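Local coordinates for putative peptide ABC-transport system periplasmic peptide-binding protein (PDB 4OEV) that binds nickel(II) outside the cytoplasm and serves as the substrate-binding component of an ABC-type importer, at residues Met44-Asp49 / Phe129-Ser134; Phe182-Val187 / Asn488-Ser493; Ile193-Phe198 / Gly210-Ala215; Ile202-Leu207 / Leu222-Asn227. All blocks are in the same frame, centred on the assembly; numbering follows the deposited sequence.

Contact 1: Met44-Asp49 / Phe129-Ser134; sequences MSLKPD and FLDALS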
# COMPACT_ATOMS: atom_id res chain seq x y z
N MET A 44 -0.64 5.37 -15.56
CA MET A 44 -1.59 4.58 -14.75
C MET A 44 -2.90 4.30 -15.51
O MET A 44 -3.97 4.17 -14.92
CB MET A 44 -1.88 5.27 -13.43
CG MET A 44 -2.14 4.28 -12.26
SD MET A 44 -0.72 3.22 -11.93
CE MET A 44 0.48 4.47 -11.84
N SER A 45 -2.79 4.15 -16.82
CA SER A 45 -3.94 3.77 -17.66
C SER A 45 -4.12 2.28 -17.64
O SER A 45 -3.14 1.56 -17.76
CB SER A 45 -3.74 4.23 -19.10
OG SER A 45 -3.66 5.64 -19.17
N LEU A 46 -5.37 1.81 -17.50
CA LEU A 46 -5.65 0.40 -17.57
C LEU A 46 -5.40 -0.10 -19.00
O LEU A 46 -5.88 0.52 -19.96
CB LEU A 46 -7.10 0.11 -17.16
CG LEU A 46 -7.60 -1.31 -17.00
CD1 LEU A 46 -7.09 -1.99 -15.76
CD2 LEU A 46 -9.12 -1.27 -16.95
N LYS A 47 -4.64 -1.19 -19.13
CA LYS A 47 -4.33 -1.78 -20.44
C LYS A 47 -4.49 -3.28 -20.37
O LYS A 47 -4.32 -3.87 -19.31
CB LYS A 47 -2.89 -1.47 -20.89
CG LYS A 47 -2.59 -0.01 -21.13
CD LYS A 47 -3.37 0.56 -22.30
CE LYS A 47 -2.88 1.98 -22.60
NZ LYS A 47 -3.68 2.64 -23.67
N PRO A 48 -4.75 -3.91 -21.53
CA PRO A 48 -4.85 -5.37 -21.57
C PRO A 48 -3.54 -6.03 -21.18
O PRO A 48 -2.46 -5.49 -21.51
CB PRO A 48 -5.21 -5.68 -23.03
CG PRO A 48 -5.73 -4.41 -23.57
CD PRO A 48 -5.12 -3.28 -22.81
N ASP A 49 -3.61 -7.16 -20.49
CA ASP A 49 -2.40 -7.91 -20.23
C ASP A 49 -2.64 -9.37 -20.58
O ASP A 49 -2.57 -9.71 -21.75
CB ASP A 49 -1.91 -7.77 -18.76
CG ASP A 49 -0.50 -8.31 -18.60
OD1 ASP A 49 -0.05 -8.98 -19.58
OD2 ASP A 49 0.15 -8.11 -17.54
N PHE A 129 -13.44 -3.70 -10.22
CA PHE A 129 -13.08 -5.06 -10.57
C PHE A 129 -11.92 -5.17 -11.59
O PHE A 129 -11.10 -6.08 -11.50
CB PHE A 129 -14.32 -5.80 -11.17
CG PHE A 129 -14.16 -7.28 -11.27
CD1 PHE A 129 -13.53 -8.00 -10.27
CD2 PHE A 129 -14.74 -8.00 -12.37
CE1 PHE A 129 -13.38 -9.37 -10.34
CE2 PHE A 129 -14.61 -9.37 -12.44
CZ PHE A 129 -13.94 -10.08 -11.44
N LEU A 130 -11.92 -4.30 -12.60
CA LEU A 130 -10.87 -4.37 -13.63
C LEU A 130 -9.52 -4.02 -13.00
O LEU A 130 -8.51 -4.65 -13.33
CB LEU A 130 -11.19 -3.42 -14.78
CG LEU A 130 -12.31 -3.96 -15.67
CD1 LEU A 130 -12.72 -2.90 -16.69
CD2 LEU A 130 -11.85 -5.24 -16.38
N ASP A 131 -9.50 -3.04 -12.10
CA ASP A 131 -8.26 -2.73 -11.38
C ASP A 131 -7.88 -3.95 -10.57
O ASP A 131 -6.71 -4.30 -10.52
CB ASP A 131 -8.40 -1.51 -10.43
CG ASP A 131 -8.23 -0.20 -11.15
OD1 ASP A 131 -8.25 -0.22 -12.42
OD2 ASP A 131 -7.99 0.82 -10.45
N ALA A 132 -8.87 -4.59 -9.97
CA ALA A 132 -8.64 -5.76 -9.11
C ALA A 132 -8.05 -6.92 -9.89
O ALA A 132 -7.29 -7.73 -9.34
CB ALA A 132 -9.94 -6.19 -8.42
N LEU A 133 -8.44 -7.02 -11.16
CA LEU A 133 -7.97 -8.10 -12.02
C LEU A 133 -6.55 -7.85 -12.55
O LEU A 133 -6.07 -8.58 -13.44
CB LEU A 133 -8.97 -8.30 -13.19
CG LEU A 133 -10.31 -8.92 -12.81
CD1 LEU A 133 -11.35 -8.79 -13.88
CD2 LEU A 133 -10.09 -10.36 -12.45
N SER A 134 -5.85 -6.85 -11.99
CA SER A 134 -4.46 -6.67 -12.37
C SER A 134 -3.63 -7.59 -11.47
O SER A 134 -2.43 -7.73 -11.68
CB SER A 134 -4.00 -5.20 -12.25
OG SER A 134 -4.17 -4.70 -10.92
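Leu-46, on a short strand, meets Leu-130 on the side of a short helix, and the two side chains cross at about a right angle. The branched end of Leu-46 does all the touching. Its CD2 lies 3.7 Å from Leu-130 CB and 4.0 Å from Leu-130 CD1, so one methyl rests beside the stem and one branch of the second leucine. The other methyl, CD1, turns to the more polar neighbours: it stands 3.9 Å from Leu-130 O and 4.0 Å from Asp-131 OD1. A trans first torsion in Leu-46 (chi1 -173°) sends the branch toward the helix. The nearest pair of backbone positions is Leu-46 CA and Asp-131 CA, 7.4 Å apart. Asp-131 passes obliquely by the CD1 methyl, while its other oxygen, OD2, accepts a hydrogen bond from the backbone N of Asp-389. The helix ends just beyond. Asp-131 O receives both the N and the OG of Ser-134, the hydroxyl at 2.6 Å from Asp-131 O and nearly in line with the carbonyl (C=O...O angle 166°). Strand 46-48 pairs with strand 38-40 in a two-stranded antiparallel hairpin, and Thr-38 OG1 of that hairpin bonds to Leu-130 O. Trp-54 of strand 51-56 touches both leucines. Between the two segments themselves no hydrogen bond forms. The join is thus a small dispersion contact between two leucines near the surface, without polar specificity of its own, while Asp-131 OD2 and Leu-130 O take their hydrogen bonds from Asp-389 and Thr-38.

Contact 2: Phe182-Val187 / Asn488-Ser493; sequences FYLDKV and NVYEWS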
# COMPACT_ATOMS: atom_id res chain seq x y z
N PHE A 182 8.25 -14.63 -22.64
CA PHE A 182 7.34 -13.67 -22.03
C PHE A 182 6.54 -13.03 -23.17
O PHE A 182 7.09 -12.37 -24.04
CB PHE A 182 8.11 -12.62 -21.20
CG PHE A 182 7.23 -11.67 -20.44
CD1 PHE A 182 6.12 -12.13 -19.74
CD2 PHE A 182 7.55 -10.33 -20.38
CE1 PHE A 182 5.31 -11.25 -19.03
CE2 PHE A 182 6.76 -9.45 -19.66
CZ PHE A 182 5.63 -9.91 -18.99
N TYR A 183 5.24 -13.29 -23.17
CA TYR A 183 4.34 -12.91 -24.26
C TYR A 183 4.34 -11.39 -24.52
O TYR A 183 4.04 -10.91 -25.61
CB TYR A 183 2.92 -13.40 -23.93
CG TYR A 183 2.42 -12.77 -22.63
CD1 TYR A 183 1.66 -11.60 -22.64
CD2 TYR A 183 2.77 -13.32 -21.40
CE1 TYR A 183 1.24 -11.01 -21.43
CE2 TYR A 183 2.34 -12.75 -20.20
CZ TYR A 183 1.58 -11.60 -20.22
OH TYR A 183 1.20 -11.04 -19.01
N LEU A 184 4.62 -10.64 -23.46
CA LEU A 184 4.42 -9.20 -23.48
C LEU A 184 5.55 -8.43 -24.18
O LEU A 184 5.30 -7.43 -24.86
CB LEU A 184 4.25 -8.71 -22.05
CG LEU A 184 3.56 -7.36 -21.87
CD1 LEU A 184 2.13 -7.40 -22.41
CD2 LEU A 184 3.58 -6.96 -20.40
N ASP A 185 6.79 -8.89 -23.97
CA ASP A 185 7.99 -8.32 -24.58
C ASP A 185 9.26 -9.10 -24.16
O ASP A 185 9.20 -9.96 -23.29
CB ASP A 185 8.13 -6.85 -24.20
CG ASP A 185 8.62 -6.01 -25.35
OD1 ASP A 185 9.47 -6.52 -26.12
OD2 ASP A 185 8.15 -4.86 -25.51
N LYS A 186 10.41 -8.79 -24.74
CA LYS A 186 11.61 -9.47 -24.30
C LYS A 186 12.13 -8.80 -23.03
O LYS A 186 12.22 -7.57 -22.97
CB LYS A 186 12.71 -9.48 -25.38
CG LYS A 186 12.31 -10.24 -26.62
CD LYS A 186 11.88 -11.65 -26.22
CE LYS A 186 11.68 -12.54 -27.43
NZ LYS A 186 12.91 -12.46 -28.25
N VAL A 187 12.48 -9.60 -22.03
CA VAL A 187 13.05 -9.10 -20.78
C VAL A 187 14.54 -8.76 -21.06
O VAL A 187 15.28 -9.56 -21.65
CB VAL A 187 12.93 -10.16 -19.66
CG1 VAL A 187 13.22 -9.54 -18.32
CG2 VAL A 187 11.51 -10.77 -19.65
N ASN A 488 8.28 -1.37 -14.50
CA ASN A 488 8.74 -1.70 -15.86
C ASN A 488 10.17 -2.24 -15.85
O ASN A 488 10.96 -2.03 -16.80
CB ASN A 488 8.62 -0.49 -16.82
CG ASN A 488 9.79 0.48 -16.74
OD1 ASN A 488 10.16 0.95 -15.65
ND2 ASN A 488 10.39 0.77 -17.89
N VAL A 489 10.50 -2.94 -14.77
CA VAL A 489 11.87 -3.42 -14.59
C VAL A 489 12.34 -4.29 -15.77
O VAL A 489 13.52 -4.30 -16.10
CB VAL A 489 12.03 -4.20 -13.28
CG1 VAL A 489 11.18 -5.46 -13.31
CG2 VAL A 489 13.50 -4.53 -13.04
N TYR A 490 11.42 -4.97 -16.46
CA TYR A 490 11.83 -5.79 -17.59
C TYR A 490 12.33 -4.96 -18.79
O TYR A 490 12.75 -5.53 -19.80
CB TYR A 490 10.66 -6.71 -18.06
CG TYR A 490 9.33 -6.02 -18.33
CD1 TYR A 490 9.04 -5.47 -19.57
CD2 TYR A 490 8.36 -5.92 -17.32
CE1 TYR A 490 7.83 -4.85 -19.82
CE2 TYR A 490 7.14 -5.30 -17.56
CZ TYR A 490 6.88 -4.77 -18.81
OH TYR A 490 5.68 -4.15 -19.05
N GLU A 491 12.23 -3.64 -18.71
CA GLU A 491 12.78 -2.78 -19.76
C GLU A 491 14.11 -2.18 -19.30
O GLU A 491 14.76 -1.48 -20.08
CB GLU A 491 11.79 -1.67 -20.13
CG GLU A 491 10.44 -2.18 -20.56
CD GLU A 491 9.51 -1.08 -21.06
OE1 GLU A 491 9.51 0.01 -20.46
OE2 GLU A 491 8.76 -1.30 -22.03
N TRP A 492 14.50 -2.43 -18.06
CA TRP A 492 15.74 -1.82 -17.53
C TRP A 492 16.95 -2.58 -18.03
O TRP A 492 16.89 -3.80 -18.19
CB TRP A 492 15.78 -1.80 -16.00
CG TRP A 492 14.69 -1.07 -15.29
CD1 TRP A 492 13.55 -0.55 -15.83
CD2 TRP A 492 14.64 -0.74 -13.88
NE1 TRP A 492 12.79 0.05 -14.85
CE2 TRP A 492 13.44 -0.04 -13.65
CE3 TRP A 492 15.51 -0.96 -12.80
CZ2 TRP A 492 13.07 0.42 -12.38
CZ3 TRP A 492 15.15 -0.50 -11.54
CH2 TRP A 492 13.93 0.18 -11.34
N SER A 493 18.06 -1.87 -18.29
CA SER A 493 19.29 -2.53 -18.69
C SER A 493 20.54 -1.67 -18.44
O SER A 493 20.45 -0.47 -18.16
CB SER A 493 19.27 -2.89 -20.18
OG SER A 493 19.28 -1.72 -20.97
O HOH W 1 10.27 -3.48 -23.72
O HOH W 2 11.79 -5.02 -22.55
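Phe-182 and Tyr-490 form a T-shaped (edge-to-face) aromatic pair joining the loop 182-187 to a single 3-10 turn at 489-491. The edge of Phe-182 is directed at one face of Tyr-490, with the centroids 5.8 Å apart and the planes at 72°. This is the tight part. Leu-184 adds its CD2 methyl 3.8 Å from Tyr-490 OH, coming obliquely to the ring, while Val-187 CG1 sits 3.8 Å from Tyr-490 CB and runs across that side chain. Tyr-490 CG lies between its own backbone N and carbonyl carbon (chi1 52°), which swings the ring over toward the loop.

The other side is looser and wet. One water, 2.6 Å from Lys-186 O and 3.0 Å from Tyr-490 O, probably bridges these two carbonyl oxygens, both acceptors, which only a donor between them can join. A second water is within bonding distance of Glu-491 OE2 and, weakly, of Asp-185 OD2, where two carboxylates approach and probably repel each other. Asn-488, in the same segment, and Lys-474, a salt-bridge partner outside it, both hold Glu-491; Asn-488 ND2 reaches the anti lone pair of Glu-491 OE1 at 2.8 Å.

Contact 3: Ile193-Phe198 / Gly210-Ala215; sequences IIKHIF and GKIDAA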
# COMPACT_ATOMS: atom_id res chain seq x y z
N ILE A 193 17.93 -9.55 -9.05
CA ILE A 193 17.96 -9.86 -7.62
C ILE A 193 17.31 -8.75 -6.78
O ILE A 193 17.66 -7.59 -6.91
CB ILE A 193 19.41 -10.10 -7.16
CG1 ILE A 193 19.96 -11.36 -7.86
CG2 ILE A 193 19.49 -10.25 -5.70
CD1 ILE A 193 21.40 -11.73 -7.47
N ILE A 194 16.31 -9.13 -5.99
CA ILE A 194 15.61 -8.22 -5.09
C ILE A 194 16.13 -8.44 -3.67
O ILE A 194 15.86 -9.46 -3.03
CB ILE A 194 14.09 -8.43 -5.14
CG1 ILE A 194 13.60 -8.38 -6.58
CG2 ILE A 194 13.35 -7.43 -4.13
CD1 ILE A 194 13.73 -7.03 -7.25
N LYS A 195 16.87 -7.47 -3.19
CA LYS A 195 17.52 -7.58 -1.91
C LYS A 195 16.67 -6.92 -0.83
O LYS A 195 16.13 -5.81 -1.01
CB LYS A 195 18.92 -6.95 -1.99
CG LYS A 195 19.82 -7.29 -0.84
CD LYS A 195 21.27 -6.86 -1.14
CE LYS A 195 22.10 -7.09 0.09
NZ LYS A 195 23.53 -6.81 -0.13
N HIS A 196 16.54 -7.61 0.30
CA HIS A 196 15.71 -7.10 1.38
C HIS A 196 16.48 -6.13 2.25
O HIS A 196 17.26 -6.55 3.10
CB HIS A 196 15.19 -8.24 2.25
CG HIS A 196 14.36 -7.77 3.42
ND1 HIS A 196 14.49 -8.28 4.69
CD2 HIS A 196 13.37 -6.84 3.49
CE1 HIS A 196 13.64 -7.67 5.50
NE2 HIS A 196 12.94 -6.79 4.79
N ILE A 197 16.24 -4.83 2.06
CA ILE A 197 16.92 -3.82 2.90
C ILE A 197 15.91 -2.83 3.43
O ILE A 197 15.49 -1.92 2.69
CB ILE A 197 18.05 -3.09 2.13
CG1 ILE A 197 19.08 -4.09 1.62
CG2 ILE A 197 18.71 -2.02 3.03
CD1 ILE A 197 20.21 -3.46 0.76
N PHE A 198 15.51 -2.99 4.70
CA PHE A 198 14.40 -2.19 5.21
C PHE A 198 14.86 -0.90 5.90
O PHE A 198 14.03 -0.14 6.41
CB PHE A 198 13.51 -3.06 6.15
CG PHE A 198 14.05 -3.28 7.58
CD1 PHE A 198 15.40 -3.14 7.92
CD2 PHE A 198 13.16 -3.68 8.59
CE1 PHE A 198 15.85 -3.36 9.22
CE2 PHE A 198 13.60 -3.91 9.90
CZ PHE A 198 14.95 -3.74 10.22
N GLY A 210 28.67 -0.16 -4.22
CA GLY A 210 28.38 -0.95 -5.41
C GLY A 210 27.77 -2.31 -5.19
O GLY A 210 27.83 -3.18 -6.07
N LYS A 211 27.17 -2.52 -4.02
CA LYS A 211 26.52 -3.80 -3.73
C LYS A 211 25.11 -3.90 -4.33
O LYS A 211 24.56 -5.01 -4.50
CB LYS A 211 26.46 -4.00 -2.22
CG LYS A 211 27.71 -4.63 -1.63
CD LYS A 211 27.74 -4.42 -0.11
CE LYS A 211 28.70 -5.38 0.55
NZ LYS A 211 27.90 -6.59 0.93
N ILE A 212 24.51 -2.75 -4.64
CA ILE A 212 23.19 -2.73 -5.28
C ILE A 212 23.17 -1.65 -6.36
O ILE A 212 23.97 -0.72 -6.32
CB ILE A 212 22.02 -2.49 -4.27
CG1 ILE A 212 22.21 -1.19 -3.52
CG2 ILE A 212 21.93 -3.63 -3.28
CD1 ILE A 212 20.99 -0.86 -2.53
N ASP A 213 22.25 -1.78 -7.31
CA ASP A 213 22.13 -0.86 -8.44
C ASP A 213 21.16 0.27 -8.20
O ASP A 213 21.25 1.29 -8.85
CB ASP A 213 21.65 -1.61 -9.71
CG ASP A 213 22.72 -2.48 -10.31
OD1 ASP A 213 23.83 -1.95 -10.55
OD2 ASP A 213 22.44 -3.67 -10.60
N ALA A 214 20.20 0.04 -7.33
CA ALA A 214 19.08 0.98 -7.12
C ALA A 214 18.40 0.72 -5.81
O ALA A 214 18.32 -0.43 -5.37
CB ALA A 214 18.05 0.86 -8.26
N ALA A 215 17.86 1.80 -5.23
CA ALA A 215 17.04 1.74 -4.00
C ALA A 215 16.21 3.01 -3.89
O ALA A 215 16.61 4.08 -4.41
CB ALA A 215 17.89 1.58 -2.78
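Lys-195 lays its aliphatic chain across Ile-212, the first of two touches made from the end of strand 191-196. The lysine is stretched out from its first torsion (chi1 -166°) onward, which carries CD to 3.9 Å from Ile-212 CG2. Methylene thus meets methyl, and the ammonium group continues past the isoleucine to Glu-206, with which NZ makes a salt bridge. Lys-211 NZ stands 4.5 Å from Lys-195 NZ; the carboxylate of Glu-206 probably offsets part of the repulsion expected between these like charges.

Two residues on, past the end of the strand, Ile-197 also points toward the second segment. Its approach is slighter: CD1 comes within 4.3 Å of Ile-212 CD1, methyl to methyl. Ile-212 thereby uses both branches, CG2 for the lysine and CD1 for the isoleucine. It is buried, with Ile-8 and Ala-10 of strand 6-11 and Glu-206 of helix 200-208 also against it. There is no hydrogen bond between the segments; direct contact between them is apolar, with Glu-206 of the intervening helix as a polar link.

The chain between them is mostly helix 200-208, giving a strand-helix-strand passage whose two strands belong to different sheets. The return from that helix is a Schellman motif: Gly-210, at positive phi, is its C-prime residue, with Lys-211 N bonded to Glu-206 O and Gly-210 N to Leu-207 O.

Contact 4: Ile202-Leu207 / Leu222-Asn227; sequences IASAEL and LNIFKN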
# COMPACT_ATOMS: atom_id res chain seq x y z
N ILE A 202 21.27 1.80 5.25
CA ILE A 202 22.01 0.64 4.78
C ILE A 202 21.93 0.57 3.26
O ILE A 202 22.92 0.30 2.60
CB ILE A 202 21.49 -0.67 5.43
CG1 ILE A 202 21.83 -0.64 6.94
CG2 ILE A 202 22.10 -1.93 4.75
CD1 ILE A 202 21.55 -1.93 7.70
N ALA A 203 20.75 0.87 2.71
CA ALA A 203 20.59 0.94 1.25
C ALA A 203 21.55 1.97 0.66
O ALA A 203 22.17 1.74 -0.36
CB ALA A 203 19.16 1.34 0.90
N SER A 204 21.63 3.10 1.32
CA SER A 204 22.45 4.21 0.87
C SER A 204 23.90 3.76 0.75
O SER A 204 24.60 4.00 -0.27
CB SER A 204 22.26 5.37 1.88
OG SER A 204 22.91 6.53 1.44
N ALA A 205 24.35 3.03 1.76
CA ALA A 205 25.74 2.55 1.80
C ALA A 205 26.01 1.54 0.72
O ALA A 205 27.13 1.43 0.22
CB ALA A 205 26.04 1.95 3.12
N GLU A 206 25.00 0.71 0.43
CA GLU A 206 25.20 -0.32 -0.56
C GLU A 206 25.15 0.26 -1.97
O GLU A 206 25.79 -0.28 -2.90
CB GLU A 206 24.18 -1.45 -0.37
CG GLU A 206 24.48 -2.23 0.91
CD GLU A 206 23.97 -3.65 0.92
OE1 GLU A 206 23.56 -4.17 -0.14
OE2 GLU A 206 23.99 -4.25 2.01
N LEU A 207 24.45 1.36 -2.16
CA LEU A 207 24.59 2.07 -3.42
C LEU A 207 26.04 2.54 -3.55
O LEU A 207 26.70 2.27 -4.56
CB LEU A 207 23.65 3.27 -3.50
CG LEU A 207 22.21 2.91 -3.84
CD1 LEU A 207 21.25 4.08 -3.57
CD2 LEU A 207 22.15 2.45 -5.30
N LEU A 222 19.54 12.08 1.01
CA LEU A 222 19.77 12.35 -0.42
C LEU A 222 21.00 13.22 -0.66
O LEU A 222 21.60 13.23 -1.76
CB LEU A 222 18.55 13.04 -1.03
CG LEU A 222 17.39 12.13 -1.44
CD1 LEU A 222 16.34 12.94 -2.17
CD2 LEU A 222 17.86 10.88 -2.25
N ASN A 223 21.38 13.93 0.38
CA ASN A 223 22.52 14.82 0.22
C ASN A 223 23.80 14.07 -0.18
O ASN A 223 24.64 14.62 -0.89
CB ASN A 223 22.79 15.63 1.50
CG ASN A 223 21.79 16.75 1.72
OD1 ASN A 223 20.80 16.87 0.99
ND2 ASN A 223 22.07 17.62 2.72
N ILE A 224 23.97 12.83 0.25
CA ILE A 224 25.20 12.17 -0.15
C ILE A 224 25.16 11.62 -1.59
O ILE A 224 26.16 11.06 -2.03
CB ILE A 224 25.60 11.04 0.80
CG1 ILE A 224 24.61 9.87 0.68
CG2 ILE A 224 25.66 11.55 2.24
CD1 ILE A 224 25.13 8.60 1.32
N PHE A 225 24.03 11.80 -2.30
CA PHE A 225 23.94 11.40 -3.73
C PHE A 225 23.81 12.58 -4.71
O PHE A 225 24.13 12.45 -5.90
CB PHE A 225 22.75 10.43 -3.95
CG PHE A 225 22.96 9.11 -3.30
CD1 PHE A 225 23.84 8.20 -3.83
CD2 PHE A 225 22.33 8.82 -2.08
CE1 PHE A 225 24.08 6.99 -3.19
CE2 PHE A 225 22.56 7.61 -1.44
CZ PHE A 225 23.44 6.70 -1.98
N LYS A 226 23.33 13.74 -4.23
CA LYS A 226 23.07 14.88 -5.12
C LYS A 226 24.31 15.38 -5.83
O LYS A 226 24.19 15.97 -6.91
CB LYS A 226 22.46 16.05 -4.34
CG LYS A 226 20.97 15.89 -3.97
CD LYS A 226 20.62 16.88 -2.82
CE LYS A 226 19.54 17.88 -3.19
NZ LYS A 226 18.31 17.68 -2.32
N ASN A 227 25.50 15.16 -5.27
CA ASN A 227 26.71 15.65 -5.94
C ASN A 227 27.61 14.52 -6.45
O ASN A 227 28.79 14.73 -6.74
CB ASN A 227 27.51 16.57 -5.01
CG ASN A 227 28.12 17.71 -5.76
OD1 ASN A 227 27.42 18.38 -6.52
ND2 ASN A 227 29.44 17.89 -5.63
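A helix-to-helix contact over a beta-sheet is made here by Ser-204 and Leu-207 of helix 200-208 with Ile-224 and Phe-225 of the short, weakly bonded helix about 223-226. Strands 231-236 and 454-467 of the same antiparallel sheet underlie it: Val-465 touches both Leu-207 and Phe-225, and Phe-231 packs edge-to-face with Phe-225.

The phenyl ring is the centrepiece. Phe-225 presents its rim to Ser-204, with Ser-204 CA in the ring plane and CZ 3.4 Å from Ser-204 O. Leu-207 lies crosswise to the phenylalanine side chain. Its CB is 3.8 Å from CE1 of Phe-225, obliquely to the ring, and its CD1 is equally near, 3.8 Å from Phe-225 CZ. One side chain of the helix therefore meets the ring with both its stem and a branch tip.

The shortest approaches are at the serine. Its hydroxyl, swung to the far side from its own amide nitrogen (chi1 -174°), points between Ile-224 and Phe-225. There it is buried against carbon with no hydrogen-bond partner in the model, probably at some energetic cost. The contacts it makes are tight and probably somewhat strained, and they are not hydrogen bonds: Ser-204 OG lies at the ring edge, near its plane, 3.1 Å from Phe-225 CE2, and the Ile-224 CD1 methyl stands 3.0 Å from the same Ser-204 OG.

In the fold
Contact 1 closes before contact 2 opens, while contacts 3 and 4 are both nested in the long loop that contact 2 closes. Contacts 1 and 2 have centres 18 Å apart and meet directly, Asp-49 OD1 being a probable hydrogen-bond partner of Tyr-183 OH. Contacts 3 and 4 are closer, 12 Å between centres, and interlock: their segments alternate along the chain. Contacts 1 and 4 are the farthest apart, with centres 35 Å from each other. Contact 2 brings the C-terminal segment 488-493 against the loop before strand 191-196, while contacts 3 and 4 share helix 200-208, which leads from the mixed four-stranded sheet to the six-stranded antiparallel one.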